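Local coordinates for protein mitochondrial ubiquitin ligase activator of NFKB 1 (Homo sapiens, PDB 6M2D) that acts as a weak E3 ubiquitin ligase of the mitochondrial outer membrane, its RING domain being needed to pass ubiquitin from an E2 enzyme to target proteins, at residues 39-42 with 43-46. Numbering follows the deposited sequence.
Sequences KKCP and ICRQ. With ZN (zinc ion), chain H; SO4 (sulfate ion), chain J.
The Cys-Pro-Ile-Cys zinc knuckle of the RING finger, residues 41-44, folds here, Cys41 and Cys44 gripping one zinc through SG atoms at 2.3 and 2.4 Å, with Cys22 and His24 completing the site. Cys41 carries its SG anti to the backbone N (chi1 172°), which turns the sulfur toward the amides of Ile43 and Cys44, each giving it a weak N-H...S bond; such bonds would probably spread the thiolate charge. Cys44 SG in turn accepts a hydrogen bond from Gln46 N. Two backbone bonds close the loop: Arg45 N gives to Cys41 O (2.8 Å), and Cys41 N gives to Gln46 O (2.7 Å, nearly straight at 163°). Outside the knuckle, the Lys40 chain runs extended past Arg45 O, its CB and CD lying over one face of the Arg45 guanidinium. That arginine, bent at chi2 and chi3, meets a sulfate ion, probably from the crystallisation liquor, near its plane. An alanine in place of Lys40 would probably uncover that guanidinium face and leave the sulfate without its lysine partner. Arg45 NH2 reaches sulfate O1 weakly and shares O2 as a common acceptor with Lys40 NZ, at 3.0 and 2.9 Å respectively.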
ATOM      1  N   LYS A  39      11.282  -3.485   0.151  1.00 30.98           N
ATOM      2  CA  LYS A  39       9.874  -3.212  -0.109  1.00 25.24           C
ATOM      3  C   LYS A  39       9.713  -2.047  -1.077  1.00 24.41           C
ATOM      4  O   LYS A  39      10.257  -0.958  -0.865  1.00 21.20           O
ATOM      5  CB  LYS A  39       9.151  -2.935   1.208  1.00 24.39           C
ATOM      6  CG  LYS A  39       9.066  -4.164   2.113  1.00 26.13           C
ATOM      7  CD  LYS A  39       8.226  -3.895   3.336  1.00 24.88           C
ATOM      8  CE  LYS A  39       8.258  -5.051   4.321  1.00 25.26           C
ATOM      9  NZ  LYS A  39       7.551  -6.244   3.806  1.00 25.19           N
ATOM     10  N   LYS A  40       8.970  -2.283  -2.154  1.00 21.88           N
ATOM     11  CA  LYS A  40       8.754  -1.285  -3.187  1.00 21.88           C
ATOM     12  C   LYS A  40       7.261  -1.103  -3.419  1.00 23.21           C
ATOM     13  O   LYS A  40       6.475  -2.048  -3.291  1.00 20.19           O
ATOM     14  CB  LYS A  40       9.454  -1.678  -4.505  1.00 24.28           C
ATOM     15  CG  LYS A  40      10.946  -1.930  -4.338  1.00 24.44           C
ATOM     16  CD  LYS A  40      11.687  -2.011  -5.662  1.00 31.96           C
ATOM     17  CE  LYS A  40      13.184  -2.179  -5.410  1.00 40.71           C
ATOM     18  NZ  LYS A  40      13.976  -2.306  -6.662  1.00 47.67           N
ATOM     19  N   CYS A  41       6.883   0.122  -3.769  1.00 20.50           N
ATOM     20  CA  CYS A  41       5.477   0.437  -3.981  1.00 16.89           C
ATOM     21  C   CYS A  41       4.939  -0.335  -5.179  1.00 22.30           C
ATOM     22  O   CYS A  41       5.546  -0.300  -6.261  1.00 19.37           O
ATOM     23  CB  CYS A  41       5.298   1.938  -4.204  1.00 20.81           C
ATOM     24  SG  CYS A  41       3.627   2.411  -4.709  1.00 17.90           S
ATOM     25  N   PRO A  42       3.815  -1.046  -5.040  1.00 20.75           N
ATOM     26  CA  PRO A  42       3.253  -1.762  -6.198  1.00 18.33           C
ATOM     27  C   PRO A  42       2.925  -0.856  -7.377  1.00 18.63           C
ATOM     28  O   PRO A  42       2.930  -1.326  -8.521  1.00 20.36           O
ATOM     29  CB  PRO A  42       1.992  -2.424  -5.624  1.00 17.82           C
ATOM     30  CG  PRO A  42       2.290  -2.571  -4.145  1.00 17.87           C
ATOM     31  CD  PRO A  42       3.112  -1.362  -3.783  1.00 15.30           C
ATOM     32  N   ILE A  43       2.664   0.432  -7.140  1.00 20.70           N
ATOM     33  CA  ILE A  43       2.247   1.326  -8.220  1.00 18.81           C
ATOM     34  C   ILE A  43       3.448   1.872  -8.970  1.00 23.18           C
ATOM     35  O   ILE A  43       3.521   1.793 -10.201  1.00 22.87           O
ATOM     36  CB  ILE A  43       1.390   2.482  -7.679  1.00 22.34           C
ATOM     37  CG1 ILE A  43       0.132   1.951  -6.995  1.00 19.66           C
ATOM     38  CG2 ILE A  43       1.049   3.445  -8.817  1.00 16.38           C
ATOM     39  CD1 ILE A  43      -0.711   1.114  -7.892  1.00 20.82           C
ATOM     40  N   CYS A  44       4.389   2.469  -8.249  1.00 18.20           N
ATOM     41  CA  CYS A  44       5.457   3.219  -8.883  1.00 21.40           C
ATOM     42  C   CYS A  44       6.822   2.572  -8.730  1.00 21.14           C
ATOM     43  O   CYS A  44       7.775   3.036  -9.366  1.00 23.09           O
ATOM     44  CB  CYS A  44       5.486   4.655  -8.327  1.00 20.20           C
ATOM     45  SG  CYS A  44       6.117   4.771  -6.662  1.00 19.61           S
ATOM     46  N   ARG A  45       6.927   1.513  -7.927  1.00 18.47           N
ATOM     47  CA  ARG A  45       8.134   0.723  -7.668  1.00 23.38           C
ATOM     48  C   ARG A  45       9.194   1.473  -6.873  1.00 23.09           C
ATOM     49  O   ARG A  45      10.326   0.987  -6.756  1.00 26.64           O
ATOM     50  CB  ARG A  45       8.770   0.174  -8.954  1.00 22.64           C
ATOM     51  CG  ARG A  45       7.831  -0.597  -9.859  1.00 25.27           C
ATOM     52  CD  ARG A  45       7.310  -1.878  -9.220  1.00 27.12           C
ATOM     53  NE  ARG A  45       8.363  -2.852  -8.939  1.00 29.95           N
ATOM     54  CZ  ARG A  45       8.248  -3.826  -8.040  1.00 33.18           C
ATOM     55  NH1 ARG A  45       7.123  -3.965  -7.346  1.00 26.36           N
ATOM     56  NH2 ARG A  45       9.255  -4.660  -7.830  1.00 40.19           N
ATOM     57  N   GLN A  46       8.870   2.632  -6.313  1.00 21.67           N
ATOM     58  CA  GLN A  46       9.802   3.298  -5.415  1.00 27.96           C
ATOM     59  C   GLN A  46       9.904   2.545  -4.100  1.00 23.48           C
ATOM     60  O   GLN A  46       8.948   1.912  -3.642  1.00 20.35           O
ATOM     61  CB  GLN A  46       9.350   4.725  -5.122  1.00 29.78           C
ATOM     62  CG  GLN A  46      10.042   5.784  -5.931  1.00 33.67           C
ATOM     63  CD  GLN A  46       9.498   7.152  -5.609  1.00 39.06           C
ATOM     64  OE1 GLN A  46       8.555   7.623  -6.252  1.00 42.95           O
ATOM     65  NE2 GLN A  46      10.069   7.793  -4.591  1.00 38.52           N
TER
HETATM   66 ZN    ZN H 402       4.202   4.597  -5.172  1.00 28.04          ZN
HETATM   67  S   SO4 J 404      12.698  -4.748  -9.267  1.00 60.14           S
HETATM   68  O1  SO4 J 404      11.581  -4.735 -10.216  1.00 47.58           O
HETATM   69  O2  SO4 J 404      12.251  -4.275  -7.956  1.00 53.90           O
HETATM   70  O3  SO4 J 404      13.204  -6.115  -9.121  1.00 60.04           O
HETATM   71  O4  SO4 J 404      13.756  -3.872  -9.778  1.00 42.88           O
HETATM   72  O   HOH W   1       5.872  -4.319  -5.162  1.00 20.58           O